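Local structure of protease Do-like 2, chloroplastic (Arabidopsis thaliana, 4FLN) at residues 441-446 against 460-465; 415-420 against 437-442; 146-151 against 169-174; 188-193 against 225-230; 302-307 against 335-340. The protein performs the primary cleavage of the photodamaged D1 protein of plant photosystem II, acting as a chloroplast serine endopeptidase. All blocks are in the same frame, centred on the assembly; numbering follows the deposited sequence.

Contact 1: 441-446 against 460-465; sequences KFNGIP and CKDKYL
The apolar part of this contact is made by the tip of the F442 ring. CG is anti to the backbone N (chi1 168°), and the ring crosses L465 obliquely. F442 CZ lies 3.6 Å from L465 CD2. On the same edge F442 CZ is 3.9 Å from C460 SG. Both partners sit near the ring plane, so the sulfur makes an edge-on sulfur-aromatic contact. Over one face of the ring lies N443 CG. L453, L456 and I457 of helix 450-459 also pack on F442, and F467 meets it edge-to-face.

The segments belong to the second PDZ domain. Strands 437-442 and 464-469 are antiparallel neighbours there, joined through helix 450-459. A type I' turn from F442 to I445 ends the first of them. The positive phi of G444 (95°) suits it to the turn.

The polar part rests on the N443 carboxamide. N443 ND2 gives a weak hydrogen bond to Y464 O (3.3 Å, 142° at the hydrogen). N443 ND2 also lies 3.6 Å from D462 OD2. The oxygen end, OD1, accepts from V466 N, so the amide is held at both ends. Y464 OH bonds to E269 of the second subunit.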
# COMPACT_ATOMS: atom_id res chain seq x y z
N LYS B 441 -17.37 -30.92 -26.42
CA LYS B 441 -17.69 -31.66 -27.63
C LYS B 441 -17.51 -30.84 -28.89
O LYS B 441 -17.58 -29.61 -28.88
CB LYS B 441 -19.13 -32.20 -27.56
CG LYS B 441 -19.44 -32.93 -26.28
CD LYS B 441 -20.74 -33.70 -26.36
CE LYS B 441 -21.17 -34.17 -24.97
NZ LYS B 441 -22.11 -35.33 -25.01
N PHE B 442 -17.24 -31.55 -29.98
CA PHE B 442 -17.28 -30.99 -31.32
C PHE B 442 -18.18 -31.88 -32.16
O PHE B 442 -17.93 -33.09 -32.29
CB PHE B 442 -15.89 -30.93 -31.93
CG PHE B 442 -15.89 -30.63 -33.40
CD1 PHE B 442 -15.77 -29.33 -33.86
CD2 PHE B 442 -16.03 -31.65 -34.33
CE1 PHE B 442 -15.77 -29.06 -35.22
CE2 PHE B 442 -16.04 -31.38 -35.69
CZ PHE B 442 -15.91 -30.08 -36.13
N ASN B 443 -19.24 -31.29 -32.71
CA ASN B 443 -20.21 -32.04 -33.51
C ASN B 443 -20.63 -33.34 -32.84
O ASN B 443 -20.75 -34.38 -33.49
CB ASN B 443 -19.66 -32.29 -34.92
CG ASN B 443 -19.57 -31.01 -35.74
OD1 ASN B 443 -19.75 -29.90 -35.22
ND2 ASN B 443 -19.30 -31.15 -37.03
N GLY B 444 -20.84 -33.27 -31.53
CA GLY B 444 -21.32 -34.41 -30.76
C GLY B 444 -20.22 -35.22 -30.10
O GLY B 444 -20.47 -35.99 -29.18
N ILE B 445 -18.98 -35.04 -30.57
CA ILE B 445 -17.87 -35.87 -30.12
C ILE B 445 -17.03 -35.28 -28.99
O ILE B 445 -16.50 -34.18 -29.12
CB ILE B 445 -16.93 -36.17 -31.28
CG1 ILE B 445 -17.73 -36.61 -32.50
CG2 ILE B 445 -15.91 -37.21 -30.87
CD1 ILE B 445 -16.86 -37.11 -33.62
N PRO B 446 -16.90 -36.01 -27.88
CA PRO B 446 -16.07 -35.57 -26.75
C PRO B 446 -14.60 -35.41 -27.17
O PRO B 446 -14.00 -36.31 -27.76
CB PRO B 446 -16.22 -36.71 -25.75
CG PRO B 446 -17.54 -37.30 -26.06
CD PRO B 446 -17.64 -37.24 -27.56
N CYS B 460 -13.93 -32.88 -40.94
CA CYS B 460 -15.31 -32.42 -40.94
C CYS B 460 -15.76 -31.96 -42.33
O CYS B 460 -15.21 -31.02 -42.90
CB CYS B 460 -15.52 -31.28 -39.93
SG CYS B 460 -17.25 -30.74 -39.75
N LYS B 461 -16.74 -32.66 -42.87
CA LYS B 461 -17.40 -32.25 -44.10
C LYS B 461 -18.77 -31.60 -43.86
O LYS B 461 -19.46 -31.23 -44.81
CB LYS B 461 -17.50 -33.43 -45.09
CG LYS B 461 -16.55 -34.59 -44.75
CD LYS B 461 -16.21 -35.46 -45.95
CE LYS B 461 -15.24 -34.75 -46.89
NZ LYS B 461 -14.15 -34.07 -46.12
N ASP B 462 -19.15 -31.48 -42.58
CA ASP B 462 -20.54 -31.13 -42.24
C ASP B 462 -20.91 -29.69 -42.48
O ASP B 462 -20.05 -28.84 -42.73
CB ASP B 462 -20.81 -31.43 -40.77
CG ASP B 462 -21.11 -32.89 -40.53
OD1 ASP B 462 -21.76 -33.50 -41.41
OD2 ASP B 462 -20.69 -33.41 -39.46
N LYS B 463 -22.19 -29.41 -42.31
CA LYS B 463 -22.73 -28.09 -42.61
C LYS B 463 -22.18 -27.10 -41.61
O LYS B 463 -21.64 -26.06 -41.97
CB LYS B 463 -24.26 -28.13 -42.55
CG LYS B 463 -24.95 -26.78 -42.68
CD LYS B 463 -24.57 -26.05 -43.96
CE LYS B 463 -25.43 -24.82 -44.17
NZ LYS B 463 -25.01 -24.02 -45.35
N TYR B 464 -22.30 -27.45 -40.33
CA TYR B 464 -21.88 -26.56 -39.26
C TYR B 464 -20.72 -27.11 -38.44
O TYR B 464 -20.51 -28.32 -38.33
CB TYR B 464 -23.06 -26.25 -38.34
CG TYR B 464 -24.26 -25.65 -39.04
CD1 TYR B 464 -25.42 -26.39 -39.23
CD2 TYR B 464 -24.23 -24.35 -39.50
CE1 TYR B 464 -26.52 -25.85 -39.86
CE2 TYR B 464 -25.32 -23.79 -40.13
CZ TYR B 464 -26.47 -24.55 -40.31
OH TYR B 464 -27.56 -23.99 -40.95
N LEU B 465 -19.96 -26.20 -37.86
CA LEU B 465 -19.00 -26.55 -36.83
C LEU B 465 -19.68 -26.28 -35.49
O LEU B 465 -19.92 -25.12 -35.13
CB LEU B 465 -17.74 -25.70 -36.97
CG LEU B 465 -16.94 -25.89 -38.27
CD1 LEU B 465 -15.78 -24.91 -38.35
CD2 LEU B 465 -16.44 -27.32 -38.40

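Contact 2: 415-420 against 437-442; sequences QIVILS and QQVLKF
Q415 leads in without touching the other strand. Its OE1 accepts from I450 N. At I416 the side chain crosses that of Q438 at about a right angle. I416 CG2 meets the extended glutamine chain 3.4 Å from Q438 CG. The far end of that glutamine is held by K403, which bonds to OE1.

V417 contributes both its side chain and its backbone. V417 CG1, anti to the backbone N, packs 3.6 Å from V439 CG2. V417 O accepts from V439 N at 2.9 Å, with the donor in the carbonyl plane. A water accepts from V417 N and Q438 NE2 and donates to V439 O, so it bridges the strands where they splay apart.

Both strands belong to the antiparallel sheet of the second PDZ domain. Strand 417-422 lies between 378-382 and 437-442, and the axes of the antiparallel segments 417-420 and 437-442 make 132°, a marked twist. Further along 437-442, L440 and K441 both face E468 in a classic beta bulge.

I418 pairs with Q438 as a non-hydrogen-bonded pair. I418 CA points its hydrogen at Q437 O, 3.0 Å away. L419 and Q437 form the hydrogen-bonded pair. L419 N reaches Q437 O at 2.6 Å, nearly straight (165°). Q437 N reaches L419 O at 3.0 Å, coming from above the carbonyl plane. The L419 side chain packs on F380 and F469, as does V439.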
# COMPACT_ATOMS: atom_id res chain seq x y z
N GLN B 415 -6.10 -33.76 -22.34
CA GLN B 415 -5.88 -32.35 -22.08
C GLN B 415 -7.21 -31.70 -21.83
O GLN B 415 -8.26 -32.27 -22.11
CB GLN B 415 -5.25 -31.65 -23.28
CG GLN B 415 -3.82 -32.04 -23.58
CD GLN B 415 -3.29 -31.34 -24.82
OE1 GLN B 415 -4.05 -31.03 -25.73
NE2 GLN B 415 -1.99 -31.09 -24.85
N ILE B 416 -7.16 -30.50 -21.27
CA ILE B 416 -8.29 -29.62 -21.22
C ILE B 416 -8.02 -28.63 -22.33
O ILE B 416 -6.98 -27.95 -22.34
CB ILE B 416 -8.38 -28.87 -19.86
CG1 ILE B 416 -8.52 -29.86 -18.71
CG2 ILE B 416 -9.55 -27.92 -19.85
CD1 ILE B 416 -8.46 -29.20 -17.35
N VAL B 417 -8.91 -28.59 -23.31
CA VAL B 417 -8.75 -27.65 -24.40
C VAL B 417 -9.60 -26.43 -24.10
O VAL B 417 -10.78 -26.55 -23.76
CB VAL B 417 -9.20 -28.26 -25.73
CG1 VAL B 417 -8.90 -27.28 -26.87
CG2 VAL B 417 -8.52 -29.59 -25.96
N ILE B 418 -8.99 -25.26 -24.18
CA ILE B 418 -9.74 -24.06 -23.93
C ILE B 418 -9.78 -23.16 -25.14
O ILE B 418 -8.90 -23.17 -26.00
CB ILE B 418 -9.17 -23.26 -22.74
CG1 ILE B 418 -7.83 -22.65 -23.11
CG2 ILE B 418 -9.06 -24.14 -21.51
CD1 ILE B 418 -7.54 -21.36 -22.39
N LEU B 419 -10.85 -22.38 -25.21
CA LEU B 419 -10.96 -21.30 -26.15
C LEU B 419 -10.48 -20.08 -25.38
O LEU B 419 -11.16 -19.62 -24.46
CB LEU B 419 -12.44 -21.15 -26.49
CG LEU B 419 -12.86 -19.89 -27.21
CD1 LEU B 419 -12.00 -19.71 -28.43
CD2 LEU B 419 -14.31 -20.02 -27.58
N SER B 420 -9.32 -19.56 -25.75
CA SER B 420 -8.76 -18.41 -25.02
C SER B 420 -9.41 -17.08 -25.43
O SER B 420 -9.97 -16.38 -24.59
CB SER B 420 -7.23 -18.36 -25.07
OG SER B 420 -6.73 -18.77 -26.33
N GLN B 437 -12.66 -20.61 -22.09
CA GLN B 437 -13.74 -21.57 -21.94
C GLN B 437 -13.24 -22.94 -22.36
O GLN B 437 -12.56 -23.07 -23.37
CB GLN B 437 -14.94 -21.16 -22.80
CG GLN B 437 -15.65 -19.92 -22.31
CD GLN B 437 -16.40 -20.17 -21.03
OE1 GLN B 437 -17.16 -21.14 -20.92
NE2 GLN B 437 -16.19 -19.31 -20.03
N GLN B 438 -13.58 -23.96 -21.59
CA GLN B 438 -13.21 -25.32 -21.96
C GLN B 438 -14.19 -25.84 -23.01
O GLN B 438 -15.40 -25.75 -22.82
CB GLN B 438 -13.23 -26.24 -20.73
CG GLN B 438 -12.71 -27.62 -21.04
CD GLN B 438 -12.95 -28.61 -19.90
OE1 GLN B 438 -13.34 -28.22 -18.81
NE2 GLN B 438 -12.69 -29.89 -20.17
N VAL B 439 -13.66 -26.37 -24.11
CA VAL B 439 -14.48 -27.08 -25.09
C VAL B 439 -14.60 -28.55 -24.73
O VAL B 439 -13.60 -29.22 -24.48
CB VAL B 439 -13.92 -27.02 -26.52
CG1 VAL B 439 -14.67 -25.99 -27.33
CG2 VAL B 439 -12.43 -26.76 -26.51
N LEU B 440 -15.83 -29.05 -24.73
CA LEU B 440 -16.13 -30.44 -24.40
C LEU B 440 -16.36 -31.28 -25.65
O LEU B 440 -15.65 -32.24 -25.90
CB LEU B 440 -17.33 -30.52 -23.47
CG LEU B 440 -17.12 -29.69 -22.20
CD1 LEU B 440 -18.31 -29.80 -21.27
CD2 LEU B 440 -15.82 -30.11 -21.49
N LYS B 441 -17.37 -30.92 -26.42
CA LYS B 441 -17.69 -31.66 -27.63
C LYS B 441 -17.51 -30.84 -28.89
O LYS B 441 -17.58 -29.61 -28.88
CB LYS B 441 -19.13 -32.20 -27.56
CG LYS B 441 -19.44 -32.93 -26.28
CD LYS B 441 -20.74 -33.70 -26.36
CE LYS B 441 -21.17 -34.17 -24.97
NZ LYS B 441 -22.11 -35.33 -25.01
N PHE B 442 -17.24 -31.55 -29.98
CA PHE B 442 -17.28 -30.99 -31.32
C PHE B 442 -18.18 -31.88 -32.16
O PHE B 442 -17.93 -33.09 -32.29
CB PHE B 442 -15.89 -30.93 -31.93
CG PHE B 442 -15.89 -30.63 -33.40
CD1 PHE B 442 -15.77 -29.33 -33.86
CD2 PHE B 442 -16.03 -31.65 -34.33
CE1 PHE B 442 -15.77 -29.06 -35.22
CE2 PHE B 442 -16.04 -31.38 -35.69
CZ PHE B 442 -15.91 -30.08 -36.13
O HOH W 1 -11.18 -30.23 -23.08

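Contact 3: 146-151 against 169-174; sequences PRLQDS and GVVSRI
V171 points its side chain at the turn segment 146-151. Its CB lies under a backbone oxygen, with V171 CB 3.7 Å from R147 O. From there the two methyls part. CG1, anti to the backbone N (chi1 162°), reaches the leucine, with V171 CG1 3.8 Å from L148 CD2. CG2, beside the backbone N, meets the proline ring; the two side chains cross at about a right angle. V171 CG2 is 3.7 Å from P146 CB. An alanine here would lose both methyl contacts and would probably loosen the packing of P146 and L148 on the strand.

The strand is 165-178 of the second six-stranded barrel of the chymotrypsin-like protease domain, and the turn leads into its neighbour 151-156. R147 to D150 form a type II turn, closed by D150 N to R147 O. Q149 N donates to V171 O at 2.8 Å, almost straight (167°). V171 N donates to D150 O, also at 2.8 Å.

Next in the strand, S172 and R173 form a classic bulge facing Q190. R173 NH2 bonds to G160 O and T163 O of the third subunit. At the far end I174 CD1 lies 3.5 Å from P146 O.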
# COMPACT_ATOMS: atom_id res chain seq x y z
N PRO B 146 25.25 -35.61 3.71
CA PRO B 146 25.70 -35.01 4.98
C PRO B 146 24.80 -35.34 6.16
O PRO B 146 23.71 -35.87 5.99
CB PRO B 146 25.65 -33.51 4.70
CG PRO B 146 24.65 -33.37 3.62
CD PRO B 146 24.81 -34.57 2.76
N ARG B 147 25.28 -35.03 7.36
CA ARG B 147 24.46 -35.13 8.56
C ARG B 147 24.14 -33.72 9.05
O ARG B 147 24.86 -32.77 8.75
CB ARG B 147 25.16 -35.96 9.64
CG ARG B 147 25.44 -37.39 9.19
CD ARG B 147 25.81 -38.34 10.33
NE ARG B 147 25.57 -39.73 9.92
CZ ARG B 147 24.45 -40.41 10.17
NH1 ARG B 147 23.46 -39.84 10.85
NH2 ARG B 147 24.32 -41.66 9.74
N LEU B 148 23.03 -33.59 9.76
CA LEU B 148 22.67 -32.30 10.34
C LEU B 148 23.84 -31.71 11.11
O LEU B 148 24.49 -32.39 11.90
CB LEU B 148 21.47 -32.44 11.27
CG LEU B 148 20.12 -32.78 10.64
CD1 LEU B 148 19.04 -32.74 11.71
CD2 LEU B 148 19.78 -31.83 9.49
N GLN B 149 24.09 -30.43 10.86
CA GLN B 149 25.15 -29.66 11.51
C GLN B 149 26.49 -29.79 10.82
O GLN B 149 27.44 -29.09 11.16
CB GLN B 149 25.27 -30.04 12.99
CG GLN B 149 26.17 -29.12 13.77
CD GLN B 149 25.90 -29.18 15.26
OE1 GLN B 149 25.11 -30.00 15.72
NE2 GLN B 149 26.55 -28.30 16.01
N ASP B 150 26.58 -30.66 9.82
CA ASP B 150 27.77 -30.70 8.98
C ASP B 150 28.02 -29.32 8.36
O ASP B 150 27.09 -28.64 7.91
CB ASP B 150 27.61 -31.76 7.88
CG ASP B 150 28.04 -33.14 8.33
OD1 ASP B 150 28.02 -33.42 9.54
OD2 ASP B 150 28.41 -33.96 7.45
N SER B 151 29.27 -28.91 8.36
CA SER B 151 29.63 -27.63 7.77
C SER B 151 29.42 -27.69 6.26
O SER B 151 29.75 -28.68 5.63
CB SER B 151 31.10 -27.32 8.09
OG SER B 151 31.46 -26.05 7.59
N GLY B 169 27.92 -22.26 6.44
CA GLY B 169 26.81 -22.47 7.35
C GLY B 169 26.82 -23.93 7.74
O GLY B 169 27.85 -24.59 7.59
N VAL B 170 25.71 -24.45 8.24
CA VAL B 170 25.63 -25.90 8.44
C VAL B 170 24.47 -26.50 7.66
O VAL B 170 23.62 -25.79 7.13
CB VAL B 170 25.48 -26.26 9.94
CG1 VAL B 170 26.65 -25.74 10.71
CG2 VAL B 170 24.17 -25.69 10.51
N VAL B 171 24.39 -27.83 7.64
CA VAL B 171 23.21 -28.44 7.08
C VAL B 171 22.23 -28.29 8.20
O VAL B 171 22.43 -28.85 9.27
CB VAL B 171 23.42 -29.94 6.82
CG1 VAL B 171 22.09 -30.63 6.67
CG2 VAL B 171 24.30 -30.16 5.60
N SER B 172 21.18 -27.50 7.99
CA SER B 172 20.16 -27.31 9.01
C SER B 172 19.08 -28.38 8.99
O SER B 172 18.60 -28.81 10.04
CB SER B 172 19.54 -25.90 8.96
OG SER B 172 19.41 -25.42 7.64
N ARG B 173 18.68 -28.79 7.78
CA ARG B 173 17.54 -29.68 7.61
C ARG B 173 17.69 -30.64 6.44
O ARG B 173 18.09 -30.24 5.34
CB ARG B 173 16.27 -28.84 7.40
CG ARG B 173 15.00 -29.50 7.89
CD ARG B 173 13.84 -28.53 7.88
NE ARG B 173 12.71 -29.08 8.61
CZ ARG B 173 11.45 -28.71 8.42
NH1 ARG B 173 11.15 -27.79 7.50
NH2 ARG B 173 10.48 -29.27 9.13
N ILE B 174 17.36 -31.90 6.67
CA ILE B 174 17.22 -32.87 5.59
C ILE B 174 15.77 -33.32 5.50
O ILE B 174 15.29 -34.07 6.34
CB ILE B 174 18.12 -34.10 5.80
CG1 ILE B 174 19.58 -33.72 5.62
CG2 ILE B 174 17.78 -35.18 4.81
CD1 ILE B 174 20.50 -34.55 6.46

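Contact 4: 188-193 against 225-230; sequences GIQIDA and ENIGYV
Four backbone hydrogen bonds join the strands in two pairs. I189 and V230 exchange a pair: I189 N to V230 O at 3.0 Å, and V230 N to I189 O at 2.9 Å. I191 and G228 exchange the other. I191 N to G228 O (2.9 Å) is nearly straight at 173°. G228 N to I191 O is longer, 3.2 Å, with the donor above the carbonyl plane.

These are antiparallel strands 185-191 and 228-232 of the second barrel of the trypsin-like double-barrel fold. Q190 and Y229 form the non-hydrogen-bonded pair between the bonded ones.

Side chains pack on both faces. On one face are I189, I191 and V230, with I191 CG2 4.3 Å from V230 CG2. I191 also meets V152 and V154. On the other face Q190 lies beside Y229, both pointing the same way. Q190 CG is 3.9 Å from Y229 CE1, and the amide is turned 76° from the ring plane. G228 carries no side chain; a CB there would run into A193 O.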
# COMPACT_ATOMS: atom_id res chain seq x y z
N GLY B 188 15.85 -33.09 -0.09
CA GLY B 188 16.56 -31.83 -0.20
C GLY B 188 17.31 -31.50 1.07
O GLY B 188 16.92 -31.96 2.14
N ILE B 189 18.37 -30.71 0.95
CA ILE B 189 19.16 -30.29 2.10
C ILE B 189 18.94 -28.81 2.33
O ILE B 189 19.08 -28.01 1.41
CB ILE B 189 20.67 -30.52 1.87
CG1 ILE B 189 20.95 -31.98 1.53
CG2 ILE B 189 21.48 -30.09 3.09
CD1 ILE B 189 22.35 -32.20 0.98
N GLN B 190 18.60 -28.44 3.56
CA GLN B 190 18.50 -27.03 3.96
C GLN B 190 19.80 -26.60 4.61
O GLN B 190 20.38 -27.32 5.42
CB GLN B 190 17.40 -26.86 4.98
CG GLN B 190 16.10 -26.29 4.49
CD GLN B 190 15.14 -26.01 5.64
OE1 GLN B 190 15.54 -25.49 6.68
NE2 GLN B 190 13.87 -26.36 5.45
N ILE B 191 20.28 -25.41 4.26
CA ILE B 191 21.46 -24.87 4.92
C ILE B 191 21.19 -23.55 5.61
O ILE B 191 20.26 -22.82 5.29
CB ILE B 191 22.67 -24.71 3.96
CG1 ILE B 191 22.31 -23.79 2.79
CG2 ILE B 191 23.20 -26.08 3.48
CD1 ILE B 191 23.43 -22.86 2.43
N ASP B 192 22.08 -23.24 6.54
CA ASP B 192 21.96 -22.20 7.54
C ASP B 192 22.35 -20.84 6.95
O ASP B 192 22.45 -19.84 7.65
CB ASP B 192 22.92 -22.62 8.67
CG ASP B 192 22.94 -21.67 9.83
OD1 ASP B 192 23.79 -20.76 9.82
OD2 ASP B 192 22.15 -21.88 10.77
N ALA B 193 22.63 -20.81 5.65
CA ALA B 193 23.13 -19.60 5.00
C ALA B 193 22.32 -19.24 3.76
O ALA B 193 21.88 -20.12 3.03
CB ALA B 193 24.60 -19.78 4.62
N GLU B 225 14.34 -14.96 4.43
CA GLU B 225 14.72 -16.32 4.81
C GLU B 225 16.00 -16.44 5.65
O GLU B 225 15.94 -16.66 6.86
CB GLU B 225 14.83 -17.20 3.57
N ASN B 226 17.15 -16.26 5.00
CA ASN B 226 18.43 -16.75 5.53
C ASN B 226 18.44 -18.28 5.63
O ASN B 226 18.99 -18.87 6.57
CB ASN B 226 18.82 -16.09 6.86
CG ASN B 226 20.20 -16.53 7.34
OD1 ASN B 226 21.22 -16.20 6.72
ND2 ASN B 226 20.25 -17.28 8.43
N ILE B 227 17.80 -18.91 4.66
CA ILE B 227 17.90 -20.35 4.51
C ILE B 227 18.09 -20.70 3.03
O ILE B 227 17.24 -20.40 2.20
CB ILE B 227 16.68 -21.08 5.08
CG1 ILE B 227 16.39 -22.33 4.27
CG2 ILE B 227 15.48 -20.17 5.07
CD1 ILE B 227 15.11 -22.99 4.67
N GLY B 228 19.23 -21.31 2.72
CA GLY B 228 19.52 -21.71 1.36
C GLY B 228 19.14 -23.15 1.12
O GLY B 228 19.10 -23.96 2.05
N TYR B 229 18.86 -23.48 -0.14
CA TYR B 229 18.47 -24.83 -0.52
C TYR B 229 19.50 -25.54 -1.39
O TYR B 229 20.20 -24.92 -2.19
CB TYR B 229 17.13 -24.81 -1.23
CG TYR B 229 16.03 -24.34 -0.32
CD1 TYR B 229 15.37 -25.23 0.52
CD2 TYR B 229 15.67 -23.01 -0.28
CE1 TYR B 229 14.37 -24.81 1.36
CE2 TYR B 229 14.67 -22.57 0.55
CZ TYR B 229 14.02 -23.48 1.38
OH TYR B 229 13.02 -23.04 2.21
N VAL B 230 19.60 -26.85 -1.23
CA VAL B 230 20.56 -27.62 -2.00
C VAL B 230 19.96 -28.93 -2.50
O VAL B 230 19.48 -29.74 -1.71
CB VAL B 230 21.82 -27.95 -1.18
CG1 VAL B 230 22.76 -28.83 -1.99
CG2 VAL B 230 22.51 -26.67 -0.73

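Contact 5: 302-307 against 335-340; sequences SFDDLH and DIAEIG
This contact joins strands 299-303 and 336-343 of the antiparallel sheet of the first PDZ domain, beside the type I' turn from F303 to L306. The tightly packed side is apolar. F303 CG is anti to the backbone N (chi1 180°), which brings the ring tip to A337 and its CD1 side to I339. F303 CZ lies 3.4 Å from A337 CB. F303 CD1 lies 3.9 Å from I339 CG1. L327 and I328 of helix 325-329 also pack on this ring, and F324 meets it with the planes at about 75°. An alanine in place of F303 would remove the ring and would probably loosen the packing among A337, I339, L327 and I328.

The other side is polar and wetter. D304 N donates to E338 O at 2.7 Å, nearly straight (173°), and D304 OD1 accepts from E338 N at 3.2 Å, met from above the carboxylate plane. E338 is thus held by N and O. D304 OD2 forms a salt bridge with K331. D305 OD2 and E338 OE2 are like charges 4.5 Å apart, with K349 weakly paired to both residues. One water accepts from D305 N and lies 2.6 Å from S302 OG.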
# COMPACT_ATOMS: atom_id res chain seq x y z
N SER B 302 3.68 -51.89 4.44
CA SER B 302 5.10 -51.91 4.12
C SER B 302 5.35 -51.43 2.69
O SER B 302 4.45 -51.40 1.87
CB SER B 302 5.67 -53.32 4.30
OG SER B 302 4.85 -54.28 3.66
N PHE B 303 6.59 -51.03 2.42
CA PHE B 303 7.01 -50.72 1.06
C PHE B 303 8.41 -51.28 0.89
O PHE B 303 9.32 -50.85 1.59
CB PHE B 303 6.99 -49.21 0.86
CG PHE B 303 7.39 -48.76 -0.50
CD1 PHE B 303 6.45 -48.34 -1.41
CD2 PHE B 303 8.72 -48.74 -0.87
CE1 PHE B 303 6.82 -47.90 -2.66
CE2 PHE B 303 9.11 -48.32 -2.12
CZ PHE B 303 8.15 -47.89 -3.02
N ASP B 304 8.59 -52.22 -0.04
CA ASP B 304 9.88 -52.92 -0.18
C ASP B 304 10.37 -53.43 1.18
O ASP B 304 11.55 -53.35 1.50
CB ASP B 304 10.95 -52.01 -0.80
CG ASP B 304 10.88 -51.95 -2.34
OD1 ASP B 304 10.18 -52.80 -2.96
OD2 ASP B 304 11.53 -51.06 -2.93
N ASP B 305 9.43 -53.94 1.98
CA ASP B 305 9.69 -54.49 3.32
C ASP B 305 10.23 -53.50 4.36
O ASP B 305 10.78 -53.91 5.38
CB ASP B 305 10.60 -55.73 3.25
CG ASP B 305 9.97 -56.87 2.46
OD1 ASP B 305 9.03 -57.51 2.98
OD2 ASP B 305 10.42 -57.13 1.33
N LEU B 306 10.03 -52.21 4.12
CA LEU B 306 10.21 -51.21 5.17
C LEU B 306 8.82 -50.82 5.67
O LEU B 306 7.92 -50.55 4.88
CB LEU B 306 10.94 -49.97 4.63
CG LEU B 306 12.39 -50.16 4.17
CD1 LEU B 306 12.87 -48.98 3.34
CD2 LEU B 306 13.32 -50.41 5.36
N HIS B 307 8.64 -50.83 6.99
CA HIS B 307 7.33 -50.53 7.56
C HIS B 307 7.01 -49.05 7.53
O HIS B 307 7.87 -48.21 7.76
CB HIS B 307 7.23 -51.08 8.99
CG HIS B 307 7.06 -52.57 9.05
ND1 HIS B 307 6.29 -53.27 8.14
CD2 HIS B 307 7.57 -53.49 9.90
CE1 HIS B 307 6.33 -54.55 8.43
NE2 HIS B 307 7.10 -54.72 9.49
N ASP B 335 10.02 -49.00 -12.77
CA ASP B 335 10.37 -49.92 -11.69
C ASP B 335 9.17 -50.50 -10.97
O ASP B 335 8.11 -49.87 -10.89
CB ASP B 335 11.28 -49.25 -10.66
CG ASP B 335 12.71 -49.12 -11.13
OD1 ASP B 335 13.03 -49.63 -12.23
OD2 ASP B 335 13.50 -48.51 -10.38
N ILE B 336 9.34 -51.69 -10.42
CA ILE B 336 8.30 -52.29 -9.59
C ILE B 336 8.66 -52.22 -8.11
O ILE B 336 9.80 -52.51 -7.72
CB ILE B 336 8.04 -53.75 -10.00
CG1 ILE B 336 7.59 -53.81 -11.47
CG2 ILE B 336 7.03 -54.39 -9.07
CD1 ILE B 336 6.83 -55.07 -11.86
N ALA B 337 7.70 -51.80 -7.29
CA ALA B 337 7.86 -51.83 -5.84
C ALA B 337 6.92 -52.87 -5.24
O ALA B 337 5.78 -53.00 -5.68
CB ALA B 337 7.57 -50.47 -5.23
N GLU B 338 7.40 -53.62 -4.26
CA GLU B 338 6.53 -54.51 -3.50
C GLU B 338 5.88 -53.75 -2.36
O GLU B 338 6.53 -53.05 -1.61
CB GLU B 338 7.30 -55.72 -3.00
CG GLU B 338 7.95 -56.52 -4.11
CD GLU B 338 8.62 -57.77 -3.61
OE1 GLU B 338 9.44 -58.36 -4.36
OE2 GLU B 338 8.33 -58.18 -2.46
N ILE B 339 4.57 -53.88 -2.23
CA ILE B 339 3.85 -53.11 -1.24
C ILE B 339 2.97 -53.99 -0.36
O ILE B 339 2.06 -54.67 -0.84
CB ILE B 339 3.03 -51.99 -1.90
CG1 ILE B 339 3.96 -51.04 -2.67
CG2 ILE B 339 2.22 -51.22 -0.86
CD1 ILE B 339 3.26 -49.93 -3.42
N GLY B 340 3.29 -54.02 0.93
CA GLY B 340 2.44 -54.64 1.92
C GLY B 340 1.18 -53.86 2.25
O GLY B 340 1.22 -52.70 2.66
O HOH W 2 6.31 -54.66 1.52
O HOH W 3 10.38 -54.00 -5.28

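How the contacts relate
Contacts 3 and 4 belong to one protease barrel, with centres 9 Å apart, and they touch: R173 O is 2.6 Å from Q190 N and S172 N is 2.7 Å from Q190 O, both probable hydrogen bonds. Both contacts reach the third subunit. Contact 4 lies near the likely charge relay system: the Y229 side chain is about 8 Å from that of S200 and about 9 Å from that of D122. Contact 5, in the first PDZ domain, is about 17 Å from contact 4 between nearest atoms. Contacts 1 and 2 share K441 and F442 on strand 437-442, centres 14 Å apart. Their centres lie 42 to 61 Å from those of contacts 3 and 4.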